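Local coordinates for protein fumarylacetoacetate hydrolase (Burkholderia xenovorans, PDB 5TI1) that probably hydrolyses fumarylacetoacetate to fumarate and acetoacetate, the last step of phenylalanine and tyrosine breakdown, using a bound divalent metal ion, at residues F37-G45 against V108-S117; A60-L71 against L129-A140. All coordinates share one frame; numbering follows the deposited sequence.

Contact 1 of 2, residues F37-G45 against V108-S117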
loop_
_atom_site.group_PDB
_atom_site.type_symbol
_atom_site.label_atom_id
_atom_site.label_comp_id
_atom_site.label_asym_id
_atom_site.label_seq_id
_atom_site.Cartn_x
_atom_site.Cartn_y
_atom_site.Cartn_z
ATOM N N PHE B 37 -25.621 -10.375 -15.095
ATOM C CA PHE B 37 -25.050 -11.670 -14.758
ATOM C C PHE B 37 -25.568 -12.783 -15.664
ATOM O O PHE B 37 -26.148 -13.774 -15.208
ATOM C CB PHE B 37 -25.310 -11.926 -13.279
ATOM C CG PHE B 37 -24.853 -10.780 -12.414
ATOM C CD1 PHE B 37 -23.536 -10.338 -12.485
ATOM C CD2 PHE B 37 -25.740 -10.109 -11.581
ATOM C CE1 PHE B 37 -23.106 -9.267 -11.718
ATOM C CE2 PHE B 37 -25.315 -9.034 -10.803
ATOM C CZ PHE B 37 -23.997 -8.618 -10.871
ATOM N N SER B 38 -25.345 -12.607 -16.961
ATOM C CA SER B 38 -25.620 -13.630 -17.958
ATOM C C SER B 38 -24.788 -14.875 -17.677
ATOM O O SER B 38 -23.775 -14.829 -16.978
ATOM C CB SER B 38 -25.280 -13.101 -19.348
ATOM O OG SER B 38 -23.979 -12.512 -19.313
ATOM N N ILE B 39 -25.199 -16.001 -18.268
ATOM C CA ILE B 39 -24.389 -17.209 -18.129
ATOM C C ILE B 39 -23.007 -17.003 -18.731
ATOM O O ILE B 39 -22.073 -17.748 -18.415
ATOM C CB ILE B 39 -25.102 -18.427 -18.758
ATOM C CG1 ILE B 39 -24.534 -19.734 -18.196
ATOM C CG2 ILE B 39 -24.997 -18.381 -20.269
ATOM C CD1 ILE B 39 -25.157 -20.987 -18.794
ATOM N N GLN B 40 -22.848 -15.991 -19.586
ATOM C CA GLN B 40 -21.550 -15.690 -20.172
ATOM C C GLN B 40 -20.629 -14.955 -19.206
ATOM O O GLN B 40 -19.421 -14.874 -19.460
ATOM C CB GLN B 40 -21.728 -14.861 -21.450
ATOM C CG GLN B 40 -22.296 -15.634 -22.645
ATOM C CD GLN B 40 -23.804 -15.784 -22.605
ATOM O OE1 GLN B 40 -24.470 -15.248 -21.717
ATOM N NE2 GLN B 40 -24.355 -16.509 -23.581
ATOM N N ASN B 41 -21.165 -14.423 -18.111
ATOM C CA ASN B 41 -20.367 -13.623 -17.192
ATOM C C ASN B 41 -19.635 -14.521 -16.205
ATOM O O ASN B 41 -18.434 -14.776 -16.360
ATOM C CB ASN B 41 -21.250 -12.608 -16.462
ATOM C CG ASN B 41 -20.435 -11.605 -15.661
ATOM O OD1 ASN B 41 -19.230 -11.769 -15.479
ATOM N ND2 ASN B 41 -21.090 -10.558 -15.188
ATOM N N LEU B 42 -20.356 -15.004 -15.189
ATOM C CA LEU B 42 -19.808 -15.842 -14.128
ATOM C C LEU B 42 -18.703 -15.104 -13.368
ATOM O O LEU B 42 -17.541 -15.543 -13.363
ATOM C CB LEU B 42 -19.293 -17.161 -14.712
ATOM C CG LEU B 42 -20.302 -17.869 -15.622
ATOM C CD1 LEU B 42 -19.734 -19.169 -16.186
ATOM C CD2 LEU B 42 -21.609 -18.116 -14.880
ATOM N N PRO B 43 -19.019 -13.990 -12.713
ATOM C CA PRO B 43 -18.005 -13.281 -11.934
ATOM C C PRO B 43 -17.863 -13.883 -10.544
ATOM O O PRO B 43 -18.756 -14.566 -10.044
ATOM C CB PRO B 43 -18.560 -11.858 -11.858
ATOM C CG PRO B 43 -20.063 -12.081 -11.790
ATOM C CD PRO B 43 -20.340 -13.331 -12.624
ATOM N N PHE B 44 -16.722 -13.598 -9.914
ATOM C CA PHE B 44 -16.387 -14.135 -8.599
ATOM C C PHE B 44 -16.518 -13.073 -7.516
ATOM O O PHE B 44 -16.156 -11.910 -7.725
ATOM C CB PHE B 44 -14.963 -14.700 -8.575
ATOM C CG PHE B 44 -14.795 -15.944 -9.389
ATOM C CD1 PHE B 44 -14.991 -17.189 -8.820
ATOM C CD2 PHE B 44 -14.441 -15.866 -10.719
ATOM C CE1 PHE B 44 -14.838 -18.345 -9.572
ATOM C CE2 PHE B 44 -14.282 -17.016 -11.482
ATOM C CZ PHE B 44 -14.482 -18.256 -10.906
ATOM N N GLY B 45 -17.011 -13.495 -6.351
ATOM C CA GLY B 45 -17.137 -12.632 -5.194
ATOM C C GLY B 45 -17.060 -13.436 -3.912
ATOM O O GLY B 45 -16.881 -14.656 -3.922
ATOM N N VAL B 108 -12.785 -24.034 -13.404
ATOM C CA VAL B 108 -13.997 -23.709 -12.656
ATOM C C VAL B 108 -15.037 -23.068 -13.567
ATOM O O VAL B 108 -16.226 -23.406 -13.513
ATOM C CB VAL B 108 -13.663 -22.804 -11.454
ATOM C CG1 VAL B 108 -14.940 -22.267 -10.824
ATOM C CG2 VAL B 108 -12.862 -23.574 -10.427
ATOM N N ARG B 109 -14.605 -22.143 -14.427
ATOM C CA ARG B 109 -15.552 -21.450 -15.292
ATOM C C ARG B 109 -16.247 -22.413 -16.252
ATOM O O ARG B 109 -17.452 -22.290 -16.505
ATOM C CB ARG B 109 -14.839 -20.348 -16.066
ATOM C CG ARG B 109 -15.733 -19.727 -17.096
ATOM C CD ARG B 109 -15.033 -18.691 -17.915
ATOM N NE ARG B 109 -15.934 -18.224 -18.952
ATOM C CZ ARG B 109 -16.804 -17.243 -18.769
ATOM N NH1 ARG B 109 -16.855 -16.631 -17.591
ATOM N NH2 ARG B 109 -17.615 -16.874 -19.755
ATOM N N VAL B 110 -15.508 -23.386 -16.787
ATOM C CA VAL B 110 -16.106 -24.341 -17.711
ATOM C C VAL B 110 -17.078 -25.261 -16.980
ATOM O O VAL B 110 -18.178 -25.537 -17.475
ATOM C CB VAL B 110 -15.006 -25.137 -18.448
ATOM C CG1 VAL B 110 -15.631 -26.225 -19.302
ATOM C CG2 VAL B 110 -14.180 -24.210 -19.317
ATOM N N GLN B 111 -16.690 -25.760 -15.804
ATOM C CA GLN B 111 -17.590 -26.612 -15.030
ATOM C C GLN B 111 -18.883 -25.875 -14.693
ATOM O O GLN B 111 -19.987 -26.405 -14.880
ATOM C CB GLN B 111 -16.892 -27.085 -13.754
ATOM C CG GLN B 111 -15.689 -27.999 -13.987
ATOM C CD GLN B 111 -14.954 -28.325 -12.696
ATOM O OE1 GLN B 111 -15.405 -29.150 -11.903
ATOM N NE2 GLN B 111 -13.825 -27.667 -12.475
ATOM N N LEU B 112 -18.759 -24.636 -14.213
ATOM C CA LEU B 112 -19.933 -23.857 -13.830
ATOM C C LEU B 112 -20.826 -23.574 -15.031
ATOM O O LEU B 112 -22.051 -23.730 -14.957
ATOM C CB LEU B 112 -19.495 -22.551 -13.168
ATOM C CG LEU B 112 -19.284 -22.614 -11.656
ATOM C CD1 LEU B 112 -18.736 -21.294 -11.141
ATOM C CD2 LEU B 112 -20.593 -22.959 -10.959
ATOM N N SER B 113 -20.226 -23.149 -16.145
ATOM C CA SER B 113 -21.000 -22.871 -17.350
ATOM C C SER B 113 -21.798 -24.093 -17.779
ATOM O O SER B 113 -22.984 -23.983 -18.108
ATOM C CB SER B 113 -20.073 -22.417 -18.476
ATOM O OG SER B 113 -20.815 -21.969 -19.593
ATOM N N ARG B 114 -21.163 -25.269 -17.766
ATOM C CA ARG B 114 -21.877 -26.506 -18.063
ATOM C C ARG B 114 -23.059 -26.696 -17.113
ATOM O O ARG B 114 -24.197 -26.899 -17.553
ATOM C CB ARG B 114 -20.913 -27.695 -17.986
ATOM N N LEU B 115 -22.811 -26.591 -15.803
ATOM C CA LEU B 115 -23.848 -26.881 -14.817
ATOM C C LEU B 115 -24.991 -25.880 -14.868
ATOM O O LEU B 115 -26.133 -26.231 -14.554
ATOM C CB LEU B 115 -23.250 -26.909 -13.415
ATOM C CG LEU B 115 -22.401 -28.123 -13.050
ATOM C CD1 LEU B 115 -21.530 -27.819 -11.851
ATOM C CD2 LEU B 115 -23.283 -29.329 -12.772
ATOM N N LEU B 116 -24.717 -24.637 -15.244
ATOM C CA LEU B 116 -25.770 -23.637 -15.315
ATOM C C LEU B 116 -26.486 -23.630 -16.655
ATOM O O LEU B 116 -27.487 -22.923 -16.796
ATOM C CB LEU B 116 -25.198 -22.247 -15.040
ATOM C CG LEU B 116 -24.676 -22.021 -13.621
ATOM C CD1 LEU B 116 -23.963 -20.686 -13.548
ATOM C CD2 LEU B 116 -25.839 -22.080 -12.625
ATOM N N SER B 117 -26.007 -24.406 -17.624
ATOM C CA SER B 117 -26.591 -24.412 -18.957
ATOM C C SER B 117 -27.972 -25.050 -18.949
ATOM O O SER B 117 -28.206 -26.068 -18.290
ATOM C CB SER B 117 -25.678 -25.155 -19.933
ATOM O OG SER B 117 -24.409 -24.536 -19.961
HETATM O O HOH W 1 -20.783 -19.516 -19.975
HETATM O O HOH W 2 -15.481 -16.724 -15.036
#
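Arg109 reaches out of helix 102-116 and lays the edge of its guanidinium group against two successive carbonyls of the loop, Gln40 O and Asn41 O. Its chain is extended from CG to NE, with CG anti to the backbone N (chi1 173°), which carries the charged end clear of the helix. NH2 donates to Gln40 O at 2.7 Å in a nearly straight bond (177°), while NH1 gives a more bent one to Asn41 O, also 2.7 Å. Both oxygens lie in the guanidinium plane, yet each nitrogen stands above the plane of the carbonyl it meets. NH1 also donates to a water that bridges to Leu42 O, and NE is taken by Thr18 OG1; bonds from NH1, NH2 and NE thus hold the guanidinium plane in one orientation.

Leu42 crosses the arginine at about a right angle, CD1 lying over the rim of one guanidinium face. Its other branch, CD2, slides past Leu116 in the opposite sense and meets CD1 of that leucine at 3.7 Å. Further along the helix, Ile39 CD1 reaches the Leu116-Ser117 backbone, 3.6 Å from Leu116 O, and a second water joins Ile39 O to Ser113 OG. At the other end of the contact the rim of the Phe44 ring receives Val108 CG1, 4.0 Å from CZ.

The buried loop sits between helix 102-116 and strand 284-292, where Asn41 touches Val291. Helix-on-loop packing in the FAH family's N-terminal region is joined here to a helix-borne arginine donating in its guanidinium plane to two consecutive backbone carbonyls.

Contact 2 of 2, residues A60-L71 against L129-A140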
loop_
_atom_site.group_PDB
_atom_site.type_symbol
_atom_site.label_atom_id
_atom_site.label_comp_id
_atom_site.label_asym_id
_atom_site.label_seq_id
_atom_site.Cartn_x
_atom_site.Cartn_y
_atom_site.Cartn_z
ATOM N N ALA B 60 -21.989 -14.993 -9.328
ATOM C CA ALA B 60 -23.294 -14.422 -9.641
ATOM C C ALA B 60 -23.869 -15.051 -10.902
ATOM O O ALA B 60 -23.165 -15.257 -11.898
ATOM C CB ALA B 60 -23.195 -12.910 -9.821
ATOM N N ILE B 61 -25.162 -15.349 -10.856
ATOM C CA ILE B 61 -25.887 -15.812 -12.031
ATOM C C ILE B 61 -27.319 -15.295 -11.912
ATOM O O ILE B 61 -28.009 -15.561 -10.920
ATOM C CB ILE B 61 -25.805 -17.348 -12.168
ATOM C CG1 ILE B 61 -26.436 -17.807 -13.484
ATOM C CG2 ILE B 61 -26.374 -18.067 -10.943
ATOM C CD1 ILE B 61 -25.571 -17.500 -14.686
ATOM N N GLY B 62 -27.748 -14.500 -12.894
ATOM C CA GLY B 62 -29.035 -13.836 -12.781
ATOM C C GLY B 62 -29.095 -13.027 -11.502
ATOM O O GLY B 62 -28.121 -12.376 -11.104
ATOM N N ASP B 63 -30.240 -13.093 -10.823
ATOM C CA ASP B 63 -30.405 -12.417 -9.544
ATOM C C ASP B 63 -29.969 -13.286 -8.360
ATOM O O ASP B 63 -30.294 -12.967 -7.214
ATOM C CB ASP B 63 -31.860 -11.941 -9.379
ATOM C CG ASP B 63 -32.867 -13.082 -9.388
ATOM O OD1 ASP B 63 -32.455 -14.258 -9.314
ATOM O OD2 ASP B 63 -34.088 -12.802 -9.474
ATOM N N SER B 64 -29.232 -14.363 -8.608
ATOM C CA SER B 64 -28.854 -15.297 -7.558
ATOM C C SER B 64 -27.328 -15.411 -7.461
ATOM O O SER B 64 -26.578 -14.677 -8.110
ATOM C CB SER B 64 -29.510 -16.657 -7.805
ATOM O OG SER B 64 -30.911 -16.572 -7.625
ATOM N N ILE B 65 -26.878 -16.337 -6.620
ATOM C CA ILE B 65 -25.460 -16.595 -6.383
ATOM C C ILE B 65 -25.278 -18.097 -6.274
ATOM O O ILE B 65 -26.053 -18.769 -5.586
ATOM C CB ILE B 65 -24.947 -15.920 -5.092
ATOM C CG1 ILE B 65 -25.211 -14.414 -5.100
ATOM C CG2 ILE B 65 -23.478 -16.206 -4.885
ATOM C CD1 ILE B 65 -24.924 -13.740 -3.736
ATOM N N VAL B 66 -24.265 -18.626 -6.944
ATOM C CA VAL B 66 -23.890 -20.023 -6.781
ATOM C C VAL B 66 -22.880 -20.127 -5.642
ATOM O O VAL B 66 -21.847 -19.448 -5.645
ATOM C CB VAL B 66 -23.319 -20.605 -8.081
ATOM C CG1 VAL B 66 -22.909 -22.027 -7.852
ATOM C CG2 VAL B 66 -24.352 -20.521 -9.195
ATOM N N ASP B 67 -23.185 -20.971 -4.663
ATOM C CA ASP B 67 -22.277 -21.277 -3.563
ATOM C C ASP B 67 -21.268 -22.294 -4.081
ATOM O O ASP B 67 -21.589 -23.471 -4.233
ATOM C CB ASP B 67 -23.063 -21.820 -2.375
ATOM C CG ASP B 67 -22.219 -21.975 -1.120
ATOM O OD1 ASP B 67 -20.998 -22.221 -1.220
ATOM O OD2 ASP B 67 -22.795 -21.861 -0.017
ATOM N N LEU B 68 -20.042 -21.852 -4.363
ATOM C CA LEU B 68 -19.072 -22.776 -4.954
ATOM C C LEU B 68 -18.652 -23.848 -3.957
ATOM O O LEU B 68 -18.468 -25.010 -4.333
ATOM C CB LEU B 68 -17.849 -22.023 -5.470
ATOM C CG LEU B 68 -18.081 -20.936 -6.513
ATOM C CD1 LEU B 68 -16.761 -20.657 -7.241
ATOM C CD2 LEU B 68 -19.200 -21.332 -7.479
ATOM N N ALA B 69 -18.520 -23.484 -2.677
ATOM C CA ALA B 69 -18.165 -24.471 -1.661
ATOM C C ALA B 69 -19.213 -25.573 -1.573
ATOM O O ALA B 69 -18.874 -26.752 -1.422
ATOM C CB ALA B 69 -17.971 -23.789 -0.305
ATOM N N ALA B 70 -20.493 -25.213 -1.695
ATOM C CA ALA B 70 -21.544 -26.225 -1.680
ATOM C C ALA B 70 -21.452 -27.152 -2.894
ATOM O O ALA B 70 -21.633 -28.368 -2.765
ATOM C CB ALA B 70 -22.915 -25.554 -1.606
ATOM N N LEU B 71 -21.183 -26.601 -4.081
ATOM C CA LEU B 71 -21.034 -27.447 -5.262
ATOM C C LEU B 71 -19.817 -28.361 -5.156
ATOM O O LEU B 71 -19.856 -29.503 -5.636
ATOM C CB LEU B 71 -20.930 -26.591 -6.521
ATOM C CG LEU B 71 -22.163 -25.813 -6.975
ATOM C CD1 LEU B 71 -21.952 -25.345 -8.398
ATOM C CD2 LEU B 71 -23.415 -26.667 -6.872
ATOM N N LEU B 129 -29.997 -29.942 -3.657
ATOM C CA LEU B 129 -28.733 -29.221 -3.773
ATOM C C LEU B 129 -28.953 -27.824 -4.337
ATOM O O LEU B 129 -28.322 -26.857 -3.891
ATOM C CB LEU B 129 -27.764 -30.005 -4.654
ATOM C CG LEU B 129 -26.408 -29.334 -4.874
ATOM C CD1 LEU B 129 -25.659 -29.194 -3.551
ATOM C CD2 LEU B 129 -25.589 -30.107 -5.904
ATOM N N ARG B 130 -29.858 -27.703 -5.310
ATOM C CA ARG B 130 -30.150 -26.405 -5.909
ATOM C C ARG B 130 -30.763 -25.452 -4.888
ATOM O O ARG B 130 -30.437 -24.257 -4.868
ATOM C CB ARG B 130 -31.072 -26.606 -7.110
ATOM C CG ARG B 130 -31.391 -25.376 -7.919
ATOM C CD ARG B 130 -32.202 -25.788 -9.134
ATOM N NE ARG B 130 -32.988 -24.685 -9.674
ATOM C CZ ARG B 130 -33.827 -24.802 -10.696
ATOM N NH1 ARG B 130 -33.989 -25.977 -11.287
ATOM N NH2 ARG B 130 -34.504 -23.743 -11.124
ATOM N N GLY B 131 -31.638 -25.967 -4.021
ATOM C CA GLY B 131 -32.183 -25.162 -2.938
ATOM C C GLY B 131 -31.147 -24.702 -1.932
ATOM O O GLY B 131 -31.371 -23.711 -1.230
ATOM N N ARG B 132 -30.021 -25.406 -1.833
ATOM C CA ARG B 132 -28.925 -25.009 -0.959
ATOM C C ARG B 132 -27.860 -24.203 -1.681
ATOM O O ARG B 132 -27.391 -23.191 -1.152
ATOM C CB ARG B 132 -28.269 -26.240 -0.325
ATOM C CG ARG B 132 -28.978 -26.761 0.899
ATOM C CD ARG B 132 -28.128 -27.764 1.659
ATOM N NE ARG B 132 -27.985 -29.030 0.944
ATOM C CZ ARG B 132 -26.853 -29.450 0.387
ATOM N NH1 ARG B 132 -25.757 -28.706 0.465
ATOM N NH2 ARG B 132 -26.814 -30.614 -0.243
ATOM N N ALA B 133 -27.473 -24.627 -2.884
ATOM C CA ALA B 133 -26.304 -24.067 -3.547
ATOM C C ALA B 133 -26.591 -22.776 -4.298
ATOM O O ALA B 133 -25.639 -22.094 -4.699
ATOM C CB ALA B 133 -25.695 -25.094 -4.510
ATOM N N LEU B 134 -27.857 -22.424 -4.499
ATOM C CA LEU B 134 -28.232 -21.185 -5.167
ATOM C C LEU B 134 -28.978 -20.291 -4.186
ATOM O O LEU B 134 -30.013 -20.686 -3.640
ATOM C CB LEU B 134 -29.084 -21.456 -6.408
ATOM C CG LEU B 134 -28.245 -21.421 -7.685
ATOM C CD1 LEU B 134 -27.420 -22.690 -7.798
ATOM C CD2 LEU B 134 -29.116 -21.228 -8.901
ATOM N N ILE B 135 -28.457 -19.088 -3.980
ATOM C CA ILE B 135 -28.968 -18.144 -2.996
ATOM C C ILE B 135 -29.334 -16.855 -3.721
ATOM O O ILE B 135 -28.622 -16.426 -4.636
ATOM C CB ILE B 135 -27.919 -17.887 -1.889
ATOM C CG1 ILE B 135 -27.850 -19.079 -0.936
ATOM C CG2 ILE B 135 -28.187 -16.608 -1.134
ATOM C CD1 ILE B 135 -26.639 -19.970 -1.178
ATOM N N ARG B 136 -30.456 -16.255 -3.325
ATOM C CA ARG B 136 -30.855 -14.972 -3.891
ATOM C C ARG B 136 -29.892 -13.882 -3.444
ATOM O O ARG B 136 -29.480 -13.839 -2.284
ATOM C CB ARG B 136 -32.284 -14.620 -3.463
ATOM C CG ARG B 136 -33.365 -15.570 -3.973
ATOM C CD ARG B 136 -33.685 -15.341 -5.449
ATOM N NE ARG B 136 -34.004 -13.940 -5.743
ATOM C CZ ARG B 136 -35.227 -13.457 -5.977
ATOM N NH1 ARG B 136 -36.291 -14.255 -5.963
ATOM N NH2 ARG B 136 -35.380 -12.164 -6.238
ATOM N N GLN B 137 -29.514 -13.000 -4.374
ATOM C CA GLN B 137 -28.692 -11.861 -3.982
ATOM C C GLN B 137 -29.421 -10.992 -2.965
ATOM O O GLN B 137 -28.785 -10.332 -2.133
ATOM C CB GLN B 137 -28.307 -11.046 -5.213
ATOM C CG GLN B 137 -27.360 -11.787 -6.156
ATOM C CD GLN B 137 -27.137 -11.055 -7.465
ATOM O OE1 GLN B 137 -27.210 -9.823 -7.518
ATOM N NE2 GLN B 137 -26.873 -11.812 -8.539
ATOM N N ALA B 138 -30.756 -11.006 -3.019
ATOM C CA ALA B 138 -31.611 -10.330 -2.046
ATOM C C ALA B 138 -31.442 -10.872 -0.634
ATOM O O ALA B 138 -31.879 -10.223 0.325
ATOM C CB ALA B 138 -33.070 -10.466 -2.473
ATOM N N ASP B 139 -30.833 -12.045 -0.475
ATOM C CA ASP B 139 -30.615 -12.614 0.846
ATOM C C ASP B 139 -29.152 -12.584 1.253
ATOM O O ASP B 139 -28.801 -13.106 2.316
ATOM C CB ASP B 139 -31.157 -14.044 0.894
ATOM C CG ASP B 139 -32.668 -14.089 0.777
ATOM O OD1 ASP B 139 -33.337 -13.260 1.441
ATOM O OD2 ASP B 139 -33.183 -14.931 0.008
ATOM N N ALA B 140 -28.298 -11.965 0.449
ATOM C CA ALA B 140 -26.860 -12.106 0.599
ATOM C C ALA B 140 -26.219 -10.815 1.083
ATOM O O ALA B 140 -26.734 -9.716 0.855
ATOM C CB ALA B 140 -26.213 -12.526 -0.720
HETATM O O HOH W 3 -32.216 -11.478 -5.515
HETATM O O HOH W 4 -25.020 -23.400 0.442
#
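Leu129, in the short helix 127-133, places CD2 across Leu71 CD2, 4.2 Å away. A water links Arg132 O to Asp67 OD2, which also pairs with Arg56; Asp67 OD1 caps the following helix through Ala70 N. Ala133 CB presses against the same Leu71 CD2 at 3.6 Å and also touches Ala70 CB, while Ala133 O accepts a straight bond from Asp67 N (2.7 Å, 177°).

From Leu134 the chain becomes a strand that runs antiparallel to 64-67 and forms one border of the five-stranded antiparallel sheet of the N-terminal domain. Leu134 and Val66 lie side by side on one face, and Ile135 pairs with Ile65, whose O takes Ile135 N at 2.9 Å; the return bond from Ile65 N is weak. Arg136, folded back on itself at its second and third torsions (-76° and -53°), stacks its guanidinium on the Asp63 carboxylate with the planes nearly parallel: a salt bridge of charges alone, OD2 to NH2 3.5 Å. Gln137 donates its backbone N to Asp63 O, and its extended side chain brings NE2 to Ser64 O at 2.9 Å, on the face of that carbonyl opposite Ile61 N. Finally, Ala140 CB packs tightly on Ile65 CD1.

Contacts 1 and 2 have centres about 12 Å apart and share the same sheet, in which strands 44-49 and 56-61 are neighbours. They also touch directly: Phe37 O probably accepts a hydrogen bond from Gly62 N at 2.9 Å, and Ile39 CA packs on Ile61 CD1 at 3.7 Å. Phe37 CD2 lies 3.7 Å from Gln137 NE2, which sets the 37-45 loop beside Gln137, where the chain leaves strand 134-136. Leu112 and Leu116 of helix 102-116 face Val66, Leu71 and Ile61, so one hydrophobic layer runs through both. The segments alternate along the chain. Neither contact reaches the magnesium site of Asp153, Glu226, Glu228 and Asp260.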